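Long-range contacts in fructose transport system repressor FruR (Pseudomonas putida, PDB 3O75), which probably controls transcription by binding specific DNA sites, and holds fructose 1-phosphate in the cleft of its LacI-type sugar-binding domain: residues E159-E164 / Y189-G194; C165-M170 / F196-A201. All coordinates share one frame; numbering follows the deposited sequence.

Contact 1: E159-E164 / Y189-G194. With F1X (1-O-phosphono-beta-D-fructofuranose), chain C.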
ATOM      1  N   GLU A 159      -8.375  -0.966  19.600  1.00 46.60           N
ATOM      2  CA  GLU A 159      -6.982  -1.002  20.004  1.00 50.44           C
ATOM      3  C   GLU A 159      -6.041  -0.615  18.861  1.00 45.87           C
ATOM      4  O   GLU A 159      -4.891  -0.247  19.097  1.00 48.71           O
ATOM      5  CB  GLU A 159      -6.637  -2.407  20.512  1.00 59.38           C
ATOM      6  CG  GLU A 159      -6.718  -3.499  19.436  1.00 66.35           C
ATOM      7  CD  GLU A 159      -8.124  -4.033  19.205  1.00 68.42           C
ATOM      8  OE1 GLU A 159      -8.974  -3.908  20.112  1.00 71.03           O
ATOM      9  OE2 GLU A 159      -8.372  -4.592  18.114  1.00 64.76           O
ATOM     10  N   ALA A 160      -6.523  -0.690  17.624  1.00 37.83           N
ATOM     11  CA  ALA A 160      -5.647  -0.473  16.471  1.00 35.97           C
ATOM     12  C   ALA A 160      -6.390  -0.096  15.193  1.00 34.58           C
ATOM     13  O   ALA A 160      -7.506  -0.564  14.949  1.00 31.63           O
ATOM     14  CB  ALA A 160      -4.782  -1.720  16.224  1.00 34.22           C
ATOM     15  N   PHE A 161      -5.757   0.746  14.377  1.00 31.43           N
ATOM     16  CA  PHE A 161      -6.268   1.058  13.049  1.00 29.89           C
ATOM     17  C   PHE A 161      -5.980  -0.101  12.108  1.00 33.33           C
ATOM     18  O   PHE A 161      -5.003  -0.076  11.356  1.00 32.85           O
ATOM     19  CB  PHE A 161      -5.620   2.331  12.499  1.00 27.44           C
ATOM     20  CG  PHE A 161      -6.041   3.592  13.213  1.00 24.97           C
ATOM     21  CD1 PHE A 161      -5.221   4.175  14.165  1.00 20.60           C
ATOM     22  CD2 PHE A 161      -7.249   4.196  12.921  1.00 25.90           C
ATOM     23  CE1 PHE A 161      -5.601   5.334  14.814  1.00 27.60           C
ATOM     24  CE2 PHE A 161      -7.637   5.358  13.568  1.00 29.96           C
ATOM     25  CZ  PHE A 161      -6.809   5.927  14.518  1.00 28.16           C
ATOM     26  N   SER A 162      -6.835  -1.118  12.150  1.00 37.03           N
ATOM     27  CA  SER A 162      -6.636  -2.312  11.341  1.00 37.09           C
ATOM     28  C   SER A 162      -7.958  -2.874  10.848  1.00 38.34           C
ATOM     29  O   SER A 162      -9.008  -2.666  11.467  1.00 40.81           O
ATOM     30  CB  SER A 162      -5.889  -3.385  12.134  1.00 39.08           C
ATOM     31  OG  SER A 162      -6.581  -3.711  13.327  1.00 44.23           O
ATOM     32  N   ARG A 163      -7.885  -3.585   9.729  1.00 34.46           N
ATOM     33  CA  ARG A 163      -9.028  -4.256   9.134  1.00 37.50           C
ATOM     34  C   ARG A 163      -9.656  -5.247  10.108  1.00 42.23           C
ATOM     35  O   ARG A 163     -10.877  -5.336  10.217  1.00 46.17           O
ATOM     36  CB  ARG A 163      -8.573  -4.975   7.865  1.00 40.76           C
ATOM     37  CG  ARG A 163      -9.606  -5.864   7.205  1.00 42.62           C
ATOM     38  CD  ARG A 163      -9.025  -6.471   5.936  1.00 40.32           C
ATOM     39  NE  ARG A 163      -9.995  -7.286   5.216  1.00 46.79           N
ATOM     40  CZ  ARG A 163      -9.834  -7.708   3.965  1.00 45.09           C
ATOM     41  NH1 ARG A 163      -8.740  -7.382   3.287  1.00 39.61           N
ATOM     42  NH2 ARG A 163     -10.772  -8.447   3.386  1.00 44.54           N
ATOM     43  N   GLU A 164      -8.817  -5.990  10.821  1.00 41.22           N
ATOM     44  CA  GLU A 164      -9.310  -6.983  11.764  1.00 44.32           C
ATOM     45  C   GLU A 164     -10.039  -6.307  12.923  1.00 41.51           C
ATOM     46  O   GLU A 164     -11.082  -6.779  13.374  1.00 40.38           O
ATOM     47  CB  GLU A 164      -8.162  -7.852  12.280  1.00 50.31           C
ATOM     48  CG  GLU A 164      -7.799  -7.607  13.733  1.00 61.04           C
ATOM     49  CD  GLU A 164      -6.420  -8.128  14.087  1.00 70.94           C
ATOM     50  OE1 GLU A 164      -6.309  -9.301  14.511  1.00 71.35           O
ATOM     51  OE2 GLU A 164      -5.447  -7.358  13.939  1.00 75.45           O
ATOM     52  N   TYR A 189     -10.011   4.320   6.331  1.00 26.61           N
ATOM     53  CA  TYR A 189     -10.537   3.353   5.372  1.00 29.60           C
ATOM     54  C   TYR A 189     -10.218   1.930   5.810  1.00 30.75           C
ATOM     55  O   TYR A 189     -11.012   1.008   5.609  1.00 30.11           O
ATOM     56  CB  TYR A 189     -10.020   3.575   3.952  1.00 28.98           C
ATOM     57  CG  TYR A 189     -10.669   2.606   2.986  1.00 30.44           C
ATOM     58  CD1 TYR A 189     -11.949   2.841   2.504  1.00 32.24           C
ATOM     59  CD2 TYR A 189     -10.026   1.436   2.598  1.00 31.84           C
ATOM     60  CE1 TYR A 189     -12.563   1.960   1.646  1.00 33.73           C
ATOM     61  CE2 TYR A 189     -10.638   0.537   1.728  1.00 33.01           C
ATOM     62  CZ  TYR A 189     -11.909   0.809   1.256  1.00 34.52           C
ATOM     63  OH  TYR A 189     -12.542  -0.059   0.395  1.00 31.95           O
ATOM     64  N   VAL A 190      -9.050   1.768   6.419  1.00 28.81           N
ATOM     65  CA  VAL A 190      -8.602   0.467   6.884  1.00 37.75           C
ATOM     66  C   VAL A 190      -9.629  -0.171   7.821  1.00 38.83           C
ATOM     67  O   VAL A 190      -9.839  -1.383   7.786  1.00 39.54           O
ATOM     68  CB  VAL A 190      -7.231   0.571   7.575  1.00 40.72           C
ATOM     69  CG1 VAL A 190      -7.035  -0.570   8.540  1.00 46.72           C
ATOM     70  CG2 VAL A 190      -6.121   0.596   6.535  1.00 37.96           C
ATOM     71  N   LEU A 191     -10.281   0.642   8.646  1.00 34.44           N
ATOM     72  CA  LEU A 191     -11.324   0.126   9.522  1.00 31.35           C
ATOM     73  C   LEU A 191     -12.553  -0.273   8.709  1.00 30.69           C
ATOM     74  O   LEU A 191     -13.187  -1.292   8.988  1.00 34.89           O
ATOM     75  CB  LEU A 191     -11.694   1.152  10.595  1.00 29.92           C
ATOM     76  CG  LEU A 191     -10.610   1.453  11.629  1.00 23.00           C
ATOM     77  CD1 LEU A 191     -10.896   2.761  12.328  1.00 15.18           C
ATOM     78  CD2 LEU A 191     -10.489   0.316  12.637  1.00 22.22           C
ATOM     79  N   LEU A 192     -12.880   0.524   7.697  1.00 25.51           N
ATOM     80  CA  LEU A 192     -14.048   0.250   6.865  1.00 28.49           C
ATOM     81  C   LEU A 192     -13.945  -1.118   6.181  1.00 32.16           C
ATOM     82  O   LEU A 192     -14.955  -1.784   5.938  1.00 33.50           O
ATOM     83  CB  LEU A 192     -14.239   1.355   5.824  1.00 30.89           C
ATOM     84  CG  LEU A 192     -15.475   1.241   4.931  1.00 35.37           C
ATOM     85  CD1 LEU A 192     -16.741   1.195   5.770  1.00 35.74           C
ATOM     86  CD2 LEU A 192     -15.527   2.395   3.940  1.00 35.18           C
ATOM     87  N   GLN A 193     -12.723  -1.537   5.872  1.00 30.36           N
ATOM     88  CA  GLN A 193     -12.522  -2.835   5.249  1.00 31.25           C
ATOM     89  C   GLN A 193     -13.035  -3.930   6.170  1.00 30.80           C
ATOM     90  O   GLN A 193     -13.713  -4.856   5.729  1.00 32.49           O
ATOM     91  CB  GLN A 193     -11.045  -3.063   4.949  1.00 34.11           C
ATOM     92  CG  GLN A 193     -10.428  -2.025   4.035  1.00 30.62           C
ATOM     93  CD  GLN A 193      -9.092  -2.485   3.486  1.00 34.43           C
ATOM     94  OE1 GLN A 193      -8.041  -1.968   3.860  1.00 35.00           O
ATOM     95  NE2 GLN A 193      -9.129  -3.475   2.599  1.00 34.65           N
ATOM     96  N   GLY A 194     -12.710  -3.814   7.453  1.00 32.41           N
ATOM     97  CA  GLY A 194     -13.180  -4.756   8.450  1.00 34.99           C
ATOM     98  C   GLY A 194     -14.691  -4.762   8.517  1.00 37.28           C
ATOM     99  O   GLY A 194     -15.311  -5.804   8.723  1.00 42.61           O
TER
HETATM  100  C1  F1X C   1      -5.062   7.365   7.158  1.00 26.22           C
HETATM  101  O1  F1X C   1      -6.064   6.582   6.528  1.00 26.50           O
HETATM  102  P1  F1X C   1      -7.252   7.328   5.742  1.00 29.55           P
HETATM  103  C2  F1X C   1      -5.323   7.384   8.654  1.00 29.81           C
HETATM  104  O2  F1X C   1      -6.727   7.529   8.904  1.00 32.70           O
HETATM  105  C3  F1X C   1      -4.559   8.525   9.312  1.00 31.37           C
HETATM  106  O3  F1X C   1      -5.245   9.769   9.191  1.00 36.36           O
HETATM  107  C4  F1X C   1      -4.462   8.031  10.734  1.00 38.45           C
HETATM  108  O4  F1X C   1      -3.456   8.690  11.508  1.00 38.21           O
HETATM  109  C5  F1X C   1      -4.089   6.593  10.432  1.00 38.85           C
HETATM  110  O5  F1X C   1      -4.865   6.193   9.296  1.00 33.81           O
HETATM  111  C6  F1X C   1      -4.300   5.719  11.644  1.00 45.11           C
HETATM  112  O6  F1X C   1      -3.060   5.776  12.339  1.00 54.92           O
HETATM  113  O1P F1X C   1      -7.908   8.195   6.784  1.00 32.32           O
HETATM  114  O2P F1X C   1      -6.552   8.099   4.657  1.00 30.18           O
HETATM  115  O3P F1X C   1      -8.126   6.197   5.259  1.00 23.75           O
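Val-190 swings CG1 opposite its own backbone N (chi1 156°), and that methyl meets Ser-162 at the turn ahead of helix 163-177, with CG1 3.3 Å from Ser-162 CA. Leu-191 starts away from 159-164, but CG set anti to its carbonyl carbon (chi1 -67°) brings the fork back. One prong, CD2, sits 3.5 Å from Ser-162 O; on the other, Leu-191 CD1 lies 4.0 Å from Phe-161 CD2, approaching the ring obliquely. Further along, the extended Arg-163 side chain runs at about a right angle over Gln-193, its CG 3.9 Å from Gln-193 CB. The polar ends of the two part company: Arg-163 NE pairs with Asp-197, while Gln-193 NE2 is hydrogen-bonded to OE1 of Gln-218 of the second subunit. Gly-194, lacking a side chain, lets the backbones close up, and its CA comes 3.0 Å from Arg-163 O in a CH...O contact. A similar contact joins Arg-163 CA to Val-190 O. Phe-161 is the centre of an inverse gamma turn, and one face of its ring meets the exocyclic C6 of F1X, 3.0 Å above the plane and offset toward the rim. At the other end of the ligand, Tyr-189 N gives F1X O3P a nearly straight hydrogen bond of 2.9 Å (171°). Because that N-H opens helix 189-200, the helix dipole would probably add to the hold on the phosphate. A helix N-terminus facing an anion and an aromatic face against the sugar's C6 make this one wall of the interdomain cleft of a periplasmic-binding-protein fold, as in the LacI family.

Contact 2: C165-M170 / F196-A201; sequences CGQRLM and FDTLQA
Asp-197 is the first residue of 196-201 to meet helix 165-170, and it does so mainly through a water. That molecule donates to both Asp-197 OD2 (2.6 Å) and Gln-167 OE1, bridging side chains that come no nearer than 4.5 Å, from Asp-197 CB to Gln-167 CD. The same OD2 takes a salt bridge from Arg-163, so its charge is probably balanced in part by that residue. Gln-167 reaches the water with an extended chain, CG standing anti to the backbone N (chi1 179°). Next comes Thr-198, which makes the closest CA pair of these segments, 5.7 Å from Thr-198 CA to Gln-167 CA. Its OG1 is 3.2 Å from Gln-167 O, a weak hydrogen bond, and an unsettled one, because Gly-194 O one turn back also lies within reach of the single proton. The hydroxyl is flanked too by Gln-167 CG, 3.4 Å from OG1. The methyl branch of Thr-198 serves the apolar side, CG2 meeting Met-170 CG at 3.7 Å. A bend at chi2 (60°) then carries the Met-170 chain on past Thr-198, and its CE ends 4.3 Å from CD2 of Leu-199. The axes of the two short helical segments approach to 8.6 Å and are inclined at 51°, with their N-to-C directions broadly alike. Met-170 also rests on Val-195 and on Ile-126 of strand 122-128, while Thr-198 touches Gln-171 and Ile-174 further along helix 163-177. Helices 163-177 and 189-200, successive connections between the parallel strands 152-158, 183-186 and 210-214, thus lie side by side against the sheet.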
ATOM      1  N   CYS A 165      -9.492  -5.193  13.396  1.00 38.45           N
ATOM      2  CA  CYS A 165     -10.118  -4.461  14.485  1.00 41.03           C
ATOM      3  C   CYS A 165     -11.458  -3.886  14.036  1.00 37.85           C
ATOM      4  O   CYS A 165     -12.430  -3.893  14.791  1.00 35.86           O
ATOM      5  CB  CYS A 165      -9.203  -3.347  14.989  1.00 41.47           C
ATOM      6  SG  CYS A 165      -9.808  -2.543  16.478  1.00 59.14           S
ATOM      7  N   GLY A 166     -11.507  -3.401  12.799  1.00 34.78           N
ATOM      8  CA  GLY A 166     -12.742  -2.871  12.249  1.00 36.58           C
ATOM      9  C   GLY A 166     -13.832  -3.927  12.211  1.00 41.43           C
ATOM     10  O   GLY A 166     -15.008  -3.632  12.433  1.00 41.14           O
ATOM     11  N   GLN A 167     -13.434  -5.166  11.934  1.00 44.03           N
ATOM     12  CA  GLN A 167     -14.363  -6.289  11.877  1.00 42.63           C
ATOM     13  C   GLN A 167     -14.962  -6.574  13.250  1.00 41.13           C
ATOM     14  O   GLN A 167     -16.179  -6.713  13.393  1.00 43.19           O
ATOM     15  CB  GLN A 167     -13.655  -7.537  11.341  1.00 47.82           C
ATOM     16  CG  GLN A 167     -14.535  -8.778  11.260  1.00 53.30           C
ATOM     17  CD  GLN A 167     -13.767 -10.007  10.815  1.00 60.57           C
ATOM     18  OE1 GLN A 167     -12.549  -9.965  10.643  1.00 60.77           O
ATOM     19  NE2 GLN A 167     -14.477 -11.114  10.630  1.00 63.51           N
ATOM     20  N   ARG A 168     -14.101  -6.645  14.261  1.00 40.62           N
ATOM     21  CA  ARG A 168     -14.535  -6.931  15.622  1.00 48.81           C
ATOM     22  C   ARG A 168     -15.507  -5.875  16.138  1.00 46.84           C
ATOM     23  O   ARG A 168     -16.534  -6.197  16.733  1.00 48.59           O
ATOM     24  CB  ARG A 168     -13.331  -7.021  16.556  1.00 57.05           C
ATOM     25  CG  ARG A 168     -12.379  -8.157  16.236  1.00 64.20           C
ATOM     26  CD  ARG A 168     -10.996  -7.869  16.798  1.00 71.63           C
ATOM     27  NE  ARG A 168     -10.081  -8.995  16.634  1.00 77.07           N
ATOM     28  CZ  ARG A 168      -8.758  -8.901  16.724  1.00 80.75           C
ATOM     29  NH1 ARG A 168      -8.188  -7.727  16.963  1.00 81.19           N
ATOM     30  NH2 ARG A 168      -8.004  -9.983  16.564  1.00 81.52           N
ATOM     31  N   LEU A 169     -15.174  -4.610  15.909  1.00 44.84           N
ATOM     32  CA  LEU A 169     -16.022  -3.520  16.365  1.00 42.16           C
ATOM     33  C   LEU A 169     -17.391  -3.605  15.709  1.00 40.95           C
ATOM     34  O   LEU A 169     -18.415  -3.486  16.381  1.00 45.99           O
ATOM     35  CB  LEU A 169     -15.371  -2.169  16.074  1.00 40.17           C
ATOM     36  CG  LEU A 169     -14.038  -1.940  16.785  1.00 38.89           C
ATOM     37  CD1 LEU A 169     -13.456  -0.590  16.408  1.00 38.22           C
ATOM     38  CD2 LEU A 169     -14.219  -2.048  18.285  1.00 39.35           C
ATOM     39  N   MET A 170     -17.407  -3.829  14.400  1.00 41.06           N
ATOM     40  CA  MET A 170     -18.667  -3.913  13.669  1.00 44.63           C
ATOM     41  C   MET A 170     -19.545  -5.028  14.223  1.00 52.32           C
ATOM     42  O   MET A 170     -20.769  -4.904  14.267  1.00 57.13           O
ATOM     43  CB  MET A 170     -18.420  -4.138  12.177  1.00 41.81           C
ATOM     44  CG  MET A 170     -19.658  -3.947  11.321  1.00 42.79           C
ATOM     45  SD  MET A 170     -20.339  -2.275  11.456  1.00 37.64           S
ATOM     46  CE  MET A 170     -21.721  -2.373  10.325  1.00 25.45           C
ATOM     47  N   PHE A 196     -16.675  -4.082   5.936  1.00 34.41           N
ATOM     48  CA  PHE A 196     -17.112  -4.804   4.742  1.00 37.06           C
ATOM     49  C   PHE A 196     -17.066  -6.319   4.952  1.00 39.01           C
ATOM     50  O   PHE A 196     -17.984  -7.035   4.545  1.00 39.13           O
ATOM     51  CB  PHE A 196     -16.274  -4.421   3.519  1.00 37.56           C
ATOM     52  CG  PHE A 196     -16.513  -3.027   3.030  1.00 36.42           C
ATOM     53  CD1 PHE A 196     -15.468  -2.267   2.534  1.00 38.78           C
ATOM     54  CD2 PHE A 196     -17.781  -2.472   3.065  1.00 40.79           C
ATOM     55  CE1 PHE A 196     -15.683  -0.976   2.080  1.00 41.70           C
ATOM     56  CE2 PHE A 196     -18.005  -1.176   2.613  1.00 41.49           C
ATOM     57  CZ  PHE A 196     -16.955  -0.429   2.121  1.00 41.60           C
ATOM     58  N   ASP A 197     -16.001  -6.806   5.582  1.00 38.91           N
ATOM     59  CA  ASP A 197     -15.901  -8.228   5.893  1.00 43.23           C
ATOM     60  C   ASP A 197     -17.121  -8.675   6.698  1.00 47.01           C
ATOM     61  O   ASP A 197     -17.761  -9.671   6.364  1.00 47.66           O
ATOM     62  CB  ASP A 197     -14.610  -8.536   6.658  1.00 42.71           C
ATOM     63  CG  ASP A 197     -13.357  -8.296   5.823  1.00 43.83           C
ATOM     64  OD1 ASP A 197     -13.426  -8.420   4.583  1.00 41.68           O
ATOM     65  OD2 ASP A 197     -12.298  -7.987   6.412  1.00 44.36           O
ATOM     66  N   THR A 198     -17.452  -7.920   7.745  1.00 47.35           N
ATOM     67  CA  THR A 198     -18.606  -8.230   8.588  1.00 49.28           C
ATOM     68  C   THR A 198     -19.919  -8.217   7.807  1.00 50.87           C
ATOM     69  O   THR A 198     -20.795  -9.049   8.039  1.00 54.50           O
ATOM     70  CB  THR A 198     -18.728  -7.249   9.773  1.00 46.74           C
ATOM     71  OG1 THR A 198     -17.600  -7.405  10.645  1.00 51.28           O
ATOM     72  CG2 THR A 198     -20.011  -7.513  10.556  1.00 40.54           C
ATOM     73  N   LEU A 199     -20.053  -7.268   6.885  1.00 49.44           N
ATOM     74  CA  LEU A 199     -21.271  -7.156   6.094  1.00 50.65           C
ATOM     75  C   LEU A 199     -21.466  -8.367   5.192  1.00 53.20           C
ATOM     76  O   LEU A 199     -22.596  -8.785   4.946  1.00 56.27           O
ATOM     77  CB  LEU A 199     -21.261  -5.883   5.245  1.00 48.83           C
ATOM     78  CG  LEU A 199     -21.541  -4.556   5.948  1.00 47.33           C
ATOM     79  CD1 LEU A 199     -21.780  -3.461   4.919  1.00 46.48           C
ATOM     80  CD2 LEU A 199     -22.740  -4.698   6.864  1.00 44.95           C
ATOM     81  N   GLN A 200     -20.364  -8.924   4.700  1.00 53.94           N
ATOM     82  CA  GLN A 200     -20.427 -10.041   3.759  1.00 58.99           C
ATOM     83  C   GLN A 200     -20.944 -11.342   4.364  1.00 59.69           C
ATOM     84  O   GLN A 200     -21.471 -12.188   3.649  1.00 61.36           O
ATOM     85  CB  GLN A 200     -19.073 -10.282   3.095  1.00 60.93           C
ATOM     86  CG  GLN A 200     -18.862  -9.465   1.839  1.00 62.98           C
ATOM     87  CD  GLN A 200     -18.194 -10.262   0.742  1.00 65.03           C
ATOM     88  OE1 GLN A 200     -17.135 -10.852   0.949  1.00 68.37           O
ATOM     89  NE2 GLN A 200     -18.812 -10.286  -0.433  1.00 62.86           N
ATOM     90  N   ALA A 201     -20.784 -11.508   5.673  1.00 57.77           N
ATOM     91  CA  ALA A 201     -21.301 -12.694   6.350  1.00 57.15           C
ATOM     92  C   ALA A 201     -22.828 -12.690   6.356  1.00 57.06           C
ATOM     93  O   ALA A 201     -23.464 -13.717   6.601  1.00 55.93           O
ATOM     94  CB  ALA A 201     -20.759 -12.778   7.763  1.00 56.71           C
TER
HETATM   95  O   HOH W   1     -11.408  -8.927   8.648  1.00 44.75           O

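Contacts 1 and 2 follow the same helix pair, 163-177 against 189-200, from its ligand-facing start toward its far end; their centres lie 9 Å apart. The salt bridge from Arg-163 NE to Asp-197 OD2, 2.7 Å, ties contact 1 to contact 2 across the two helices. Along one chain, the Ser-162 OG cap on Cys-165 N joins the turn of 159-164 to helix 165-170, where Ala-160 O also lies 3.3 Å from Cys-165 CB. Fructose 1-phosphate is met by contact 1, through Phe-161 and Tyr-189, whereas contact 2 sits farther along the helices, away from the ligand. Both reach Gln-218 of the second subunit, so the dimer partner borders the pair.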